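Pirin family protein (Acinetobacter baumannii, PDB 6D0P) probably acts as a metal-dependent quercetin 2,3-dioxygenase of the pirin family, with one metal ion, presumably iron, per subunit in its cupin fold. Local coordinates at residues S53-Q58 with E115-G120; V72-Q77 with E124-W129; D96-T101 with Y143-A148; T197-E202 with G235-L240; H204-V209 with A229-E234. All coordinates share one frame; numbering follows the deposited sequence. Where two conformers were deposited one is given.

Contact 1 of 5, residues S53-Q58 with E115-G120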
# COMPACT_ATOMS: atom_id res chain seq x y z
N SER A 53 -15.18 -13.60 13.74
CA SER A 53 -15.37 -14.90 14.33
C SER A 53 -15.38 -15.94 13.20
O SER A 53 -15.50 -15.59 12.00
CB SER A 53 -16.65 -14.93 15.14
OG SER A 53 -17.76 -14.68 14.29
N PRO A 54 -15.22 -17.22 13.56
CA PRO A 54 -15.17 -18.33 12.60
C PRO A 54 -16.38 -18.36 11.64
O PRO A 54 -17.52 -18.11 12.05
CB PRO A 54 -15.17 -19.58 13.48
CG PRO A 54 -14.46 -19.13 14.73
CD PRO A 54 -14.98 -17.72 14.93
N THR A 55 -16.13 -18.69 10.38
CA THR A 55 -17.20 -18.71 9.39
C THR A 55 -16.93 -19.78 8.32
O THR A 55 -15.80 -20.16 8.07
CB THR A 55 -17.36 -17.35 8.70
OG1 THR A 55 -18.44 -17.41 7.77
CG2 THR A 55 -16.14 -16.89 7.95
N THR A 56 -18.01 -20.20 7.70
CA THR A 56 -18.00 -21.09 6.56
C THR A 56 -18.11 -20.25 5.27
O THR A 56 -18.01 -20.80 4.16
CB THR A 56 -19.17 -22.07 6.66
OG1 THR A 56 -20.37 -21.30 6.78
CG2 THR A 56 -19.04 -23.00 7.84
N GLU A 57 -18.41 -18.97 5.44
CA GLU A 57 -18.57 -18.11 4.30
C GLU A 57 -17.19 -17.60 3.86
O GLU A 57 -16.19 -17.67 4.57
CB GLU A 57 -19.48 -16.91 4.62
CG GLU A 57 -20.94 -17.30 4.81
CD GLU A 57 -21.97 -16.23 4.48
OE1 GLU A 57 -23.17 -16.54 4.56
OE2 GLU A 57 -21.57 -15.07 4.16
N GLN A 58 -17.20 -17.08 2.63
CA GLN A 58 -16.06 -16.42 2.04
C GLN A 58 -16.31 -14.91 2.21
O GLN A 58 -17.18 -14.36 1.55
CB GLN A 58 -15.92 -16.83 0.57
CG GLN A 58 -14.59 -16.46 -0.06
CD GLN A 58 -14.46 -16.98 -1.47
OE1 GLN A 58 -13.87 -18.03 -1.72
NE2 GLN A 58 -15.03 -16.26 -2.42
N GLU A 115 -8.02 -20.86 5.94
CA GLU A 115 -7.46 -21.13 7.26
C GLU A 115 -7.87 -20.02 8.24
O GLU A 115 -8.26 -20.30 9.38
CB GLU A 115 -5.94 -21.23 7.13
CG GLU A 115 -5.20 -21.27 8.46
CD GLU A 115 -5.07 -22.66 9.07
OE1 GLU A 115 -5.48 -23.64 8.41
OE2 GLU A 115 -4.55 -22.76 10.20
N PHE A 116 -7.77 -18.77 7.81
CA PHE A 116 -8.16 -17.65 8.67
C PHE A 116 -9.67 -17.68 8.91
O PHE A 116 -10.11 -17.53 10.04
CB PHE A 116 -7.73 -16.30 8.10
CG PHE A 116 -8.17 -15.15 8.96
CD1 PHE A 116 -7.61 -14.95 10.21
CD2 PHE A 116 -9.21 -14.32 8.57
CE1 PHE A 116 -8.05 -13.93 11.04
CE2 PHE A 116 -9.64 -13.29 9.39
CZ PHE A 116 -9.06 -13.10 10.62
N ALA A 117 -10.45 -17.96 7.87
CA ALA A 117 -11.91 -18.01 8.00
C ALA A 117 -12.29 -19.05 9.06
O ALA A 117 -13.14 -18.78 9.88
CB ALA A 117 -12.56 -18.35 6.69
N GLU A 118 -11.63 -20.20 9.02
CA GLU A 118 -11.96 -21.31 9.93
C GLU A 118 -11.63 -20.95 11.38
O GLU A 118 -12.38 -21.28 12.29
CB GLU A 118 -11.19 -22.57 9.54
CG GLU A 118 -11.37 -23.73 10.51
CD GLU A 118 -10.45 -24.93 10.29
OE1 GLU A 118 -9.98 -25.12 9.16
OE2 GLU A 118 -10.20 -25.68 11.27
N HIS A 119 -10.49 -20.31 11.62
CA HIS A 119 -10.08 -20.04 13.00
C HIS A 119 -10.59 -18.68 13.51
O HIS A 119 -10.83 -18.56 14.70
CB HIS A 119 -8.55 -20.14 13.15
CG HIS A 119 -8.03 -21.53 12.95
ND1 HIS A 119 -7.67 -22.01 11.71
CD2 HIS A 119 -7.84 -22.54 13.83
CE1 HIS A 119 -7.27 -23.26 11.83
NE2 HIS A 119 -7.36 -23.61 13.12
N GLY A 120 -10.78 -17.69 12.63
CA GLY A 120 -11.21 -16.36 13.05
C GLY A 120 -10.11 -15.63 13.80
O GLY A 120 -8.99 -16.10 13.88
O HOH W 1 -13.39 -15.73 10.15

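Contact 2 of 5, residues V72-Q77 with E124-W129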
# COMPACT_ATOMS: atom_id res chain seq x y z
N VAL A 72 -0.66 -3.37 -3.85
CA VAL A 72 0.24 -3.99 -2.92
C VAL A 72 -0.56 -4.34 -1.68
O VAL A 72 -1.11 -3.44 -1.03
CB VAL A 72 1.43 -3.09 -2.58
CG1 VAL A 72 2.42 -3.80 -1.67
CG2 VAL A 72 2.11 -2.55 -3.83
N THR A 73 -0.62 -5.63 -1.35
CA THR A 73 -1.36 -6.06 -0.17
C THR A 73 -0.35 -6.56 0.86
O THR A 73 0.48 -7.45 0.57
CB THR A 73 -2.39 -7.13 -0.55
OG1 THR A 73 -3.25 -6.59 -1.56
CG2 THR A 73 -3.24 -7.58 0.62
N ILE A 74 -0.41 -5.99 2.05
CA ILE A 74 0.51 -6.28 3.14
C ILE A 74 -0.32 -6.85 4.29
O ILE A 74 -1.14 -6.13 4.85
CB ILE A 74 1.25 -4.99 3.55
CG1 ILE A 74 1.94 -4.30 2.37
CG2 ILE A 74 2.23 -5.25 4.70
CD1 ILE A 74 2.48 -2.91 2.72
N ALA A 75 -0.12 -8.12 4.64
CA ALA A 75 -0.91 -8.76 5.70
C ALA A 75 -0.20 -8.59 7.05
O ALA A 75 0.93 -9.01 7.19
CB ALA A 75 -1.11 -10.23 5.38
N TYR A 76 -0.88 -8.02 8.04
CA TYR A 76 -0.31 -7.84 9.39
C TYR A 76 -0.89 -8.88 10.37
O TYR A 76 -0.16 -9.44 11.20
CB TYR A 76 -0.53 -6.40 9.89
CG TYR A 76 0.29 -5.37 9.14
CD1 TYR A 76 1.67 -5.42 9.15
CD2 TYR A 76 -0.31 -4.34 8.45
CE1 TYR A 76 2.44 -4.48 8.47
CE2 TYR A 76 0.44 -3.39 7.77
CZ TYR A 76 1.82 -3.45 7.79
OH TYR A 76 2.54 -2.52 7.11
N GLN A 77 -2.20 -9.10 10.31
CA GLN A 77 -2.86 -10.10 11.15
C GLN A 77 -3.89 -10.79 10.27
O GLN A 77 -4.59 -10.14 9.49
CB GLN A 77 -3.53 -9.50 12.38
CG GLN A 77 -2.59 -8.77 13.32
CD GLN A 77 -3.24 -8.41 14.64
OE1 GLN A 77 -3.58 -9.29 15.44
NE2 GLN A 77 -3.40 -7.12 14.88
N GLU A 124 -5.87 -7.59 10.07
CA GLU A 124 -5.24 -6.29 9.92
C GLU A 124 -4.40 -6.32 8.65
O GLU A 124 -3.60 -7.24 8.47
CB GLU A 124 -4.38 -5.95 11.14
CG GLU A 124 -3.72 -4.57 11.07
CD GLU A 124 -2.73 -4.27 12.19
OE1 GLU A 124 -2.28 -5.26 12.85
OE2 GLU A 124 -2.40 -3.06 12.40
N MSE A 125 -4.60 -5.35 7.77
CA MSE A 125 -3.85 -5.30 6.52
C MSE A 125 -3.83 -3.92 5.96
O MSE A 125 -4.56 -3.06 6.42
CB MSE A 125 -4.41 -6.29 5.48
CG MSE A 125 -5.77 -5.94 4.92
SE MSE A 125 -6.04 -6.71 3.10
CE MSE A 125 -6.14 -4.93 2.27
N VAL A 126 -2.93 -3.71 5.00
CA VAL A 126 -2.85 -2.47 4.23
C VAL A 126 -2.92 -2.84 2.74
O VAL A 126 -2.30 -3.86 2.31
CB VAL A 126 -1.56 -1.68 4.52
CG1 VAL A 126 -1.23 -0.70 3.40
CG2 VAL A 126 -1.65 -0.94 5.85
N GLN A 127 -3.72 -2.09 1.99
CA GLN A 127 -3.67 -2.17 0.53
C GLN A 127 -3.27 -0.79 -0.01
O GLN A 127 -3.89 0.24 0.30
CB GLN A 127 -4.96 -2.68 -0.14
CG GLN A 127 -4.78 -2.79 -1.67
CD GLN A 127 -5.82 -3.61 -2.40
OE1 GLN A 127 -6.63 -3.06 -3.17
NE2 GLN A 127 -5.81 -4.92 -2.17
N LEU A 128 -2.18 -0.80 -0.78
CA LEU A 128 -1.60 0.38 -1.38
C LEU A 128 -1.67 0.25 -2.91
O LEU A 128 -1.25 -0.78 -3.47
CB LEU A 128 -0.14 0.46 -0.92
CG LEU A 128 0.73 1.51 -1.60
CD1 LEU A 128 0.36 2.90 -1.13
CD2 LEU A 128 2.20 1.27 -1.31
N TRP A 129 -2.18 1.26 -3.58
CA TRP A 129 -2.15 1.30 -5.02
C TRP A 129 -0.97 2.18 -5.45
O TRP A 129 -0.83 3.29 -4.93
CB TRP A 129 -3.44 1.87 -5.57
CG TRP A 129 -4.66 1.03 -5.38
CD1 TRP A 129 -4.83 -0.07 -4.59
CD2 TRP A 129 -5.95 1.33 -5.94
NE1 TRP A 129 -6.12 -0.52 -4.68
CE2 TRP A 129 -6.83 0.31 -5.50
CE3 TRP A 129 -6.42 2.30 -6.83
CZ2 TRP A 129 -8.17 0.29 -5.90
CZ3 TRP A 129 -7.74 2.26 -7.23
CH2 TRP A 129 -8.60 1.28 -6.75

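Contact 3 of 5, residues D96-T101 with Y143-A148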
# COMPACT_ATOMS: atom_id res chain seq x y z
N ASP A 96 3.54 -11.63 4.91
CA ASP A 96 3.80 -11.71 3.46
C ASP A 96 3.31 -10.45 2.76
O ASP A 96 2.53 -9.64 3.34
CB ASP A 96 3.08 -12.89 2.79
CG ASP A 96 3.52 -14.28 3.21
OD1 ASP A 96 4.52 -14.38 3.97
OD2 ASP A 96 2.84 -15.27 2.75
N VAL A 97 3.75 -10.28 1.52
CA VAL A 97 3.29 -9.19 0.68
C VAL A 97 2.98 -9.73 -0.74
O VAL A 97 3.67 -10.65 -1.23
CB VAL A 97 4.35 -8.08 0.60
CG1 VAL A 97 3.98 -7.02 -0.43
CG2 VAL A 97 4.62 -7.46 1.96
N GLN A 98 1.92 -9.20 -1.36
CA GLN A 98 1.65 -9.43 -2.78
C GLN A 98 1.76 -8.08 -3.50
O GLN A 98 1.02 -7.14 -3.16
CB GLN A 98 0.28 -10.07 -3.01
CG GLN A 98 -0.13 -10.13 -4.49
CD GLN A 98 0.84 -10.81 -5.42
OE1 GLN A 98 1.31 -10.21 -6.39
NE2 GLN A 98 1.12 -12.10 -5.18
N TRP A 99 2.75 -7.97 -4.38
CA TRP A 99 2.94 -6.78 -5.21
C TRP A 99 2.43 -7.14 -6.61
O TRP A 99 3.16 -7.73 -7.40
CB TRP A 99 4.42 -6.37 -5.22
CG TRP A 99 4.66 -4.99 -5.76
CD1 TRP A 99 4.53 -4.60 -7.06
CD2 TRP A 99 5.09 -3.83 -5.03
NE1 TRP A 99 4.83 -3.27 -7.19
CE2 TRP A 99 5.19 -2.78 -5.96
CE3 TRP A 99 5.40 -3.58 -3.69
CZ2 TRP A 99 5.57 -1.49 -5.60
CZ3 TRP A 99 5.78 -2.30 -3.33
CH2 TRP A 99 5.85 -1.27 -4.27
N MSE A 100 1.16 -6.87 -6.87
CA MSE A 100 0.54 -7.27 -8.12
C MSE A 100 0.46 -6.15 -9.10
O MSE A 100 -0.08 -5.06 -8.80
CB MSE A 100 -0.90 -7.76 -7.86
CG MSE A 100 -1.54 -8.23 -9.18
SE MSE A 100 -3.46 -8.67 -8.90
CE MSE A 100 -4.12 -6.84 -8.84
N THR A 101 0.99 -6.38 -10.29
CA THR A 101 0.89 -5.41 -11.36
C THR A 101 -0.36 -5.74 -12.18
O THR A 101 -0.39 -6.80 -12.82
CB THR A 101 2.11 -5.43 -12.27
OG1 THR A 101 3.30 -5.33 -11.50
CG2 THR A 101 2.04 -4.34 -13.31
N TYR A 143 2.30 -11.18 -11.01
CA TYR A 143 2.32 -11.23 -9.55
C TYR A 143 3.73 -11.27 -9.00
O TYR A 143 4.64 -11.82 -9.60
CB TYR A 143 1.65 -12.51 -9.05
CG TYR A 143 0.18 -12.57 -9.32
CD1 TYR A 143 -0.72 -11.89 -8.52
CD2 TYR A 143 -0.32 -13.31 -10.37
CE1 TYR A 143 -2.09 -11.96 -8.75
CE2 TYR A 143 -1.69 -13.37 -10.62
CZ TYR A 143 -2.57 -12.69 -9.81
OH TYR A 143 -3.92 -12.75 -10.04
N GLN A 144 3.89 -10.71 -7.81
CA GLN A 144 5.10 -10.89 -7.04
C GLN A 144 4.64 -11.32 -5.64
O GLN A 144 4.21 -10.47 -4.83
CB GLN A 144 5.97 -9.63 -6.93
CG GLN A 144 6.64 -9.20 -8.22
CD GLN A 144 7.41 -7.92 -8.00
OE1 GLN A 144 8.45 -7.92 -7.34
NE2 GLN A 144 6.91 -6.82 -8.58
N ALA A 145 4.68 -12.63 -5.40
CA ALA A 145 4.33 -13.16 -4.09
C ALA A 145 5.59 -13.18 -3.24
O ALA A 145 6.54 -13.88 -3.54
CB ALA A 145 3.72 -14.54 -4.21
N ILE A 146 5.62 -12.37 -2.20
CA ILE A 146 6.79 -12.26 -1.39
C ILE A 146 6.51 -12.81 0.01
O ILE A 146 5.66 -12.30 0.71
CB ILE A 146 7.26 -10.81 -1.35
CG1 ILE A 146 7.49 -10.25 -2.76
CG2 ILE A 146 8.51 -10.69 -0.51
CD1 ILE A 146 7.39 -8.78 -2.83
N GLU A 147 7.26 -13.84 0.39
CA GLU A 147 7.14 -14.47 1.70
C GLU A 147 7.86 -13.61 2.75
O GLU A 147 8.88 -12.95 2.47
CB GLU A 147 7.68 -15.89 1.63
CG GLU A 147 6.71 -16.85 0.98
CD GLU A 147 7.24 -18.26 0.81
OE1 GLU A 147 7.86 -18.54 -0.24
OE2 GLU A 147 7.01 -19.09 1.72
N ALA A 148 7.30 -13.62 3.96
CA ALA A 148 7.81 -12.81 5.07
C ALA A 148 9.32 -12.99 5.25
O ALA A 148 10.03 -12.02 5.45
CB ALA A 148 7.07 -13.18 6.34
O HOH W 2 4.27 -7.22 -9.90

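Contact 4 of 5, residues T197-E202 with G235-L240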
# COMPACT_ATOMS: atom_id res chain seq x y z
N THR A 197 16.69 8.99 12.18
CA THR A 197 16.82 9.87 11.03
C THR A 197 16.77 9.00 9.77
O THR A 197 17.49 8.00 9.65
CB THR A 197 18.10 10.71 11.10
OG1 THR A 197 17.93 11.58 12.22
CG2 THR A 197 18.36 11.54 9.86
N LEU A 198 15.90 9.36 8.85
CA LEU A 198 15.80 8.63 7.60
C LEU A 198 16.27 9.55 6.47
O LEU A 198 16.08 10.78 6.51
CB LEU A 198 14.35 8.17 7.37
CG LEU A 198 13.81 7.16 8.38
CD1 LEU A 198 13.43 7.86 9.68
CD2 LEU A 198 12.62 6.42 7.81
N TYR A 199 16.90 8.93 5.48
CA TYR A 199 17.37 9.61 4.30
C TYR A 199 16.60 9.09 3.10
O TYR A 199 16.45 7.86 2.92
CB TYR A 199 18.87 9.41 4.09
CG TYR A 199 19.68 9.94 5.23
CD1 TYR A 199 19.96 11.29 5.35
CD2 TYR A 199 20.12 9.09 6.23
CE1 TYR A 199 20.69 11.78 6.43
CE2 TYR A 199 20.85 9.57 7.31
CZ TYR A 199 21.13 10.91 7.41
OH TYR A 199 21.86 11.35 8.48
N VAL A 200 16.11 10.05 2.31
CA VAL A 200 15.27 9.84 1.15
C VAL A 200 15.93 10.53 -0.05
O VAL A 200 16.63 11.51 0.13
CB VAL A 200 13.87 10.43 1.42
CG1 VAL A 200 12.99 10.49 0.17
CG2 VAL A 200 13.17 9.67 2.53
N PRO A 201 15.72 10.00 -1.26
CA PRO A 201 16.27 10.70 -2.41
C PRO A 201 15.70 12.11 -2.64
O PRO A 201 14.49 12.35 -2.50
CB PRO A 201 15.95 9.79 -3.60
CG PRO A 201 15.82 8.44 -3.01
CD PRO A 201 15.17 8.70 -1.67
N GLU A 202 16.59 13.02 -2.99
CA GLU A 202 16.25 14.39 -3.26
C GLU A 202 15.15 14.44 -4.34
O GLU A 202 15.24 13.72 -5.32
CB GLU A 202 17.50 15.13 -3.75
CG GLU A 202 17.26 16.56 -4.17
CD GLU A 202 16.87 17.48 -3.03
OE1 GLU A 202 17.67 17.63 -2.08
OE2 GLU A 202 15.77 18.05 -3.09
N GLY A 235 14.75 18.40 -0.33
CA GLY A 235 15.37 17.89 0.91
C GLY A 235 15.62 16.38 0.88
O GLY A 235 15.01 15.63 0.08
N VAL A 236 16.48 15.90 1.76
CA VAL A 236 16.83 14.49 1.75
C VAL A 236 16.63 13.84 3.11
O VAL A 236 16.75 12.63 3.20
CB VAL A 236 18.28 14.26 1.29
CG1 VAL A 236 18.46 14.60 -0.17
CG2 VAL A 236 19.29 14.99 2.16
N GLU A 237 16.34 14.57 4.16
CA GLU A 237 16.26 13.84 5.42
C GLU A 237 15.13 14.35 6.31
O GLU A 237 14.68 15.50 6.21
CB GLU A 237 17.61 13.92 6.14
CG GLU A 237 17.73 15.06 7.12
CD GLU A 237 19.05 15.12 7.86
OE1 GLU A 237 20.08 15.19 7.19
OE2 GLU A 237 19.04 15.09 9.13
N PHE A 238 14.70 13.46 7.19
CA PHE A 238 13.74 13.79 8.20
C PHE A 238 13.94 12.83 9.37
O PHE A 238 14.59 11.78 9.21
CB PHE A 238 12.31 13.76 7.67
CG PHE A 238 11.80 12.41 7.23
CD1 PHE A 238 12.09 11.92 5.97
CD2 PHE A 238 11.03 11.63 8.09
CE1 PHE A 238 11.63 10.67 5.57
CE2 PHE A 238 10.55 10.40 7.68
CZ PHE A 238 10.85 9.92 6.42
N SER A 239 13.37 13.18 10.50
CA SER A 239 13.50 12.37 11.71
C SER A 239 12.12 11.97 12.23
O SER A 239 11.12 12.69 12.07
CB SER A 239 14.30 13.09 12.77
OG SER A 239 13.57 14.19 13.33
N LEU A 240 12.11 10.82 12.89
CA LEU A 240 10.93 10.31 13.55
C LEU A 240 11.32 9.95 14.99
O LEU A 240 12.34 9.27 15.22
CB LEU A 240 10.40 9.07 12.82
CG LEU A 240 9.85 9.25 11.41
CD1 LEU A 240 9.37 7.92 10.87
CD2 LEU A 240 8.70 10.25 11.38
O HOH W 3 17.52 14.30 11.55

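Contact 5 of 5, residues H204-V209 with A229-E234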
# COMPACT_ATOMS: atom_id res chain seq x y z
N HIS A 204 12.08 13.35 -4.21
CA HIS A 204 11.02 12.33 -4.11
C HIS A 204 9.84 12.80 -3.25
O HIS A 204 10.01 13.43 -2.21
CB HIS A 204 11.54 11.04 -3.45
CG HIS A 204 12.26 10.12 -4.37
ND1 HIS A 204 12.31 8.76 -4.16
CD2 HIS A 204 12.91 10.34 -5.53
CE1 HIS A 204 12.98 8.20 -5.14
NE2 HIS A 204 13.35 9.14 -5.98
N THR A 205 8.65 12.46 -3.71
CA THR A 205 7.44 12.47 -2.88
C THR A 205 7.78 11.66 -1.63
O THR A 205 8.43 10.62 -1.77
CB THR A 205 6.29 11.78 -3.61
OG1 THR A 205 5.98 12.59 -4.74
CG2 THR A 205 5.07 11.54 -2.76
N THR A 206 7.36 12.12 -0.45
CA THR A 206 7.67 11.48 0.79
C THR A 206 6.43 11.53 1.68
O THR A 206 5.98 12.62 2.08
CB THR A 206 8.86 12.15 1.49
OG1 THR A 206 10.00 12.11 0.63
CG2 THR A 206 9.21 11.47 2.79
N LEU A 207 5.84 10.36 1.90
CA LEU A 207 4.67 10.23 2.73
C LEU A 207 5.00 9.41 3.97
O LEU A 207 5.60 8.32 3.85
CB LEU A 207 3.57 9.54 1.91
CG LEU A 207 3.28 10.13 0.54
CD1 LEU A 207 2.31 9.25 -0.20
CD2 LEU A 207 2.74 11.56 0.68
N VAL A 208 4.65 9.92 5.15
CA VAL A 208 4.83 9.19 6.41
C VAL A 208 3.44 8.77 6.87
O VAL A 208 2.58 9.61 7.12
CB VAL A 208 5.54 10.03 7.48
CG1 VAL A 208 5.66 9.30 8.81
CG2 VAL A 208 6.90 10.49 6.96
N VAL A 209 3.22 7.47 6.88
CA VAL A 209 1.93 6.92 7.27
C VAL A 209 2.06 6.33 8.67
O VAL A 209 2.93 5.49 8.91
CB VAL A 209 1.44 5.87 6.27
CG1 VAL A 209 0.08 5.30 6.68
CG2 VAL A 209 1.37 6.43 4.86
N ALA A 229 1.18 12.03 6.68
CA ALA A 229 1.85 13.31 6.61
C ALA A 229 2.55 13.41 5.24
O ALA A 229 3.15 12.44 4.77
CB ALA A 229 2.85 13.47 7.72
N ILE A 230 2.51 14.60 4.66
CA ILE A 230 3.18 14.90 3.42
C ILE A 230 4.38 15.80 3.73
O ILE A 230 4.23 16.86 4.37
CB ILE A 230 2.17 15.53 2.44
CG1 ILE A 230 1.04 14.54 2.17
CG2 ILE A 230 2.85 16.01 1.16
CD1 ILE A 230 -0.00 15.04 1.25
N LEU A 231 5.57 15.35 3.33
CA LEU A 231 6.79 16.14 3.52
C LEU A 231 7.17 16.76 2.17
O LEU A 231 6.67 16.35 1.11
CB LEU A 231 7.94 15.28 4.05
CG LEU A 231 7.68 14.45 5.31
CD1 LEU A 231 8.99 13.90 5.85
CD2 LEU A 231 6.96 15.20 6.39
N SER A 232 8.03 17.77 2.19
CA SER A 232 8.42 18.43 0.95
C SER A 232 9.27 17.50 0.07
O SER A 232 10.03 16.64 0.55
CB SER A 232 9.15 19.73 1.23
OG SER A 232 10.35 19.49 1.96
N ARG A 233 9.12 17.69 -1.23
CA ARG A 233 9.94 16.95 -2.21
C ARG A 233 11.39 17.43 -2.11
O ARG A 233 12.31 16.63 -2.20
CB ARG A 233 9.39 17.11 -3.62
CG ARG A 233 8.11 16.31 -3.83
CD ARG A 233 7.50 16.50 -5.18
NE ARG A 233 6.29 15.70 -5.30
CZ ARG A 233 5.47 15.75 -6.33
NH1 ARG A 233 5.73 16.56 -7.34
NH2 ARG A 233 4.41 14.96 -6.35
N GLU A 234 11.57 18.72 -1.86
CA GLU A 234 12.89 19.29 -1.68
C GLU A 234 13.47 18.78 -0.35
O GLU A 234 12.76 18.77 0.66
CB GLU A 234 12.80 20.83 -1.66
CG GLU A 234 12.16 21.45 -2.91
CD GLU A 234 10.71 21.07 -3.27
OE1 GLU A 234 9.86 20.91 -2.32
OE2 GLU A 234 10.43 20.91 -4.52
O HOH W 4 5.81 14.49 -0.66

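Contact 1 of 5, residues S53-Q58 with E115-G120
Ala117 meets Thr55 by backbone and methyl alike where the loop 53-58 lies against the C-terminal end of a short helix. Its O accepts Thr55 N at 3.0 Å, the donor standing 36° above the carbonyl plane, and also receives a C-H...O contact from Pro54 CA. A water donates to this same oxygen and to Ser53 O, bridging the two segments. Ala117 CB lies 4.1 Å from Thr55 CG2, which sits between the backbone N and the carbonyl carbon, while Thr55 OG1, anti to N (chi1 -179°), turns back to accept Glu57 N in an ST turn. Next, Glu118 O touches Pro54 CB at 3.5 Å, and His119 O comes near Pro54 CG. Gly120 leaves the helix with positive phi and packs its CA against Ser53 C and Pro54 N; a CB there would clash with Pro54 N. This surface contact thus joins the loop between strands 41-52 and 60-62 to the end of helix 114-119, just before strand 121-131.

Contact 2 of 5, residues V72-Q77 with E124-W129
Val72 to Ala75 pair antiparallel with Met125 to Leu128, the strand axes approaching to 4.7 Å, until the register slips by one residue at a classic beta bulge in this sheet of the N-terminal cupin domain. There Tyr76 N and Gln77 N both donate to Glu124 O, so one carbonyl takes two bonds. On the face of Ile74 and Val126, the Tyr76 ring presents CE2 to Val126 CG2 at 3.7 Å, the methyl lying at the ring edge; its hydroxyl reaches on to Asp187. Glu124, with CG anti to the backbone N (chi1 -178°) and the chain extended, runs past Tyr76 CB; its OE2 is held by Tyr46 and by a salt bridge to Lys247. On the other face, selenomethionine Met125 puts SE 3.8 Å from Thr73 CG2. Beside it Gln127 NE2 donates to Thr73 OG1 at 3.1 Å and also to Glu110, a manganese ligand, while Gln127 OE1 accepts from Trp129 NE1; the amide is therefore gripped at both ends in the second shell of the metal. At the bulge, Gln77 NE2 meets Glu124 OE1 at 3.0 Å with a nearly straight N-H...O of 171°, from above the carboxylate plane.

Contact 3 of 5, residues D96-T101 with Y143-A148
Tyr143, Gln144 and Ile146 lose the most surface here, against Met100, Trp99, Gln98 and Val97. The Tyr143 ring lies beside the selenomethionine side chain of Met100, the two pointing the same way. Met100 SE is 3.6 Å from Tyr143 CE1 and 55° off the ring normal, an oblique Met-aromatic contact. The amide of Gln98 stands almost perpendicular to the same ring, with OE1 at the ring edge, 3.4 Å from Tyr143 CD1. A bend at chi2 (55°) turns Gln98 CD back toward Gln144, where OE1 accepts Gln144 N at 3.0 Å. That N-H also makes a weak bond to Trp99 O, while Gln144 O accepts Trp99 N. The side chain of Gln144 runs alongside that of Trp99, its NE2 3.6 Å from Trp99 CD1. A water accepts from this NE2 and donates to Trp99 O and Thr101 OG1; Gln144 OE1 is taken by Thr178 N, and Trp99 NE1 by Glu70. Further on, Ile146 exchanges two backbone bonds with Val97, and their CB atoms approach to 4.4 Å. Asp96 OD1 closes this end by accepting Ala148 N at 2.9 Å, on the anti side of the carboxylate but well out of its plane. The side chain of Met100, about 4 Å from those of the metal ligands His66 and His108, connects this antiparallel edge pairing to the manganese site of the N-terminal cupin domain.

Contact 4 of 5, residues T197-E202 with G235-L240
Leu198 lays its CB over one face of the Phe238 ring, 4.3 Å from the centroid and displaced toward the rim, in a CH-pi contact. Val200 CG2 reaches the edge of the same ring, in its plane, 3.6 Å from Phe238 CE1. Leu198 CD1 extends the apolar face to Leu240 CG. Beneath these side chains the strands run antiparallel: Leu198 and Phe238 exchange backbone bonds, and Val200 N donates to Val236 O at 2.8 Å. On the other face of the sheet, Tyr199 and Glu237 lie side by side, the ring and carboxylate planes 79° apart. Glu237 OE1 approaches the ring edge near Tyr199 CE1 at 3.5 Å, and a water joins OE2 to Thr197 OG1. Where the pairing ends, Glu202 bends at chi2 (67°) and OE2 accepts Gly235 N at 3.0 Å, on the syn side, tilted 30° from the carboxylate plane. Glu202 CB also packs on Val236 CG1. Gly235 has backbone angles at which a CB would press against the preceding carbonyl oxygen. Strand 195-199 thus forms one edge of the four-stranded sheet of the C-terminal cupin domain beside strand 237-242, and the face of Leu198 and Phe238 packs on Val250 of strand 245-253, with Phe238 also touching Thr206 and Val208 of strand 205-210.

Contact 5 of 5, residues H204-V209 with A229-E234
An antiparallel strand pair of the C-terminal cupin domain brings Val208 against Ala229 and Leu207 against Ile230. Val208 and Ala229 exchange backbone bonds, Ala229 N reaching Val208 O at 2.8 Å, and Leu231 N donates almost straight (173°) to Thr206 O. A water links the strands near their end, accepting from Thr206 N and donating to Leu231 O. On one face, the Leu231 side chain crosses those of Thr206 and Val208 obliquely, CD1 lying 3.9 Å from Thr206 CG2 and 4.2 Å from Val208 CG2. On the other, Leu207 and Ile230 lie side by side, pointing the same way, with Leu207 CD2 3.7 Å from Ile230 CG1. Beyond the strand, Arg233 extends fully from CG to NE (chi3 180°) beside Thr205, and its NE and NH2 both make weak bonds to Thr205 OG1, whose main partner is Ser39 O. His204 O receives a C-H...O contact from Arg233 CA and a hydrogen bond from Lys5. Within the seven-stranded sheet, strand 205-210 has strand 245-253 as its other neighbour, and strand 227-231 has strand 7-12; the face of Thr206 and Leu231 packs against Phe238 of strand 237-242.

From the N terminus, the first three contacts mutually cross: 53-58, 72-77 and 96-101 all precede their partners 115-120, 124-129 and 143-148. Contact 1 closes a surface loop onto a short helix, about 19 Å from contact 2, centre to centre. Contacts 2 and 3 continue one sheet of the N-terminal cupin domain, since strands 69-75 and 97-101 are neighbours: Thr73 N lies 2.9 Å from Gln98 O, a probable hydrogen bond. The chain then enters the C-terminal cupin domain, where contact 5 nests inside the loop closed by contact 4. Their two sheets face each other, with Phe238 CG 3.5 Å from Leu231 CD1.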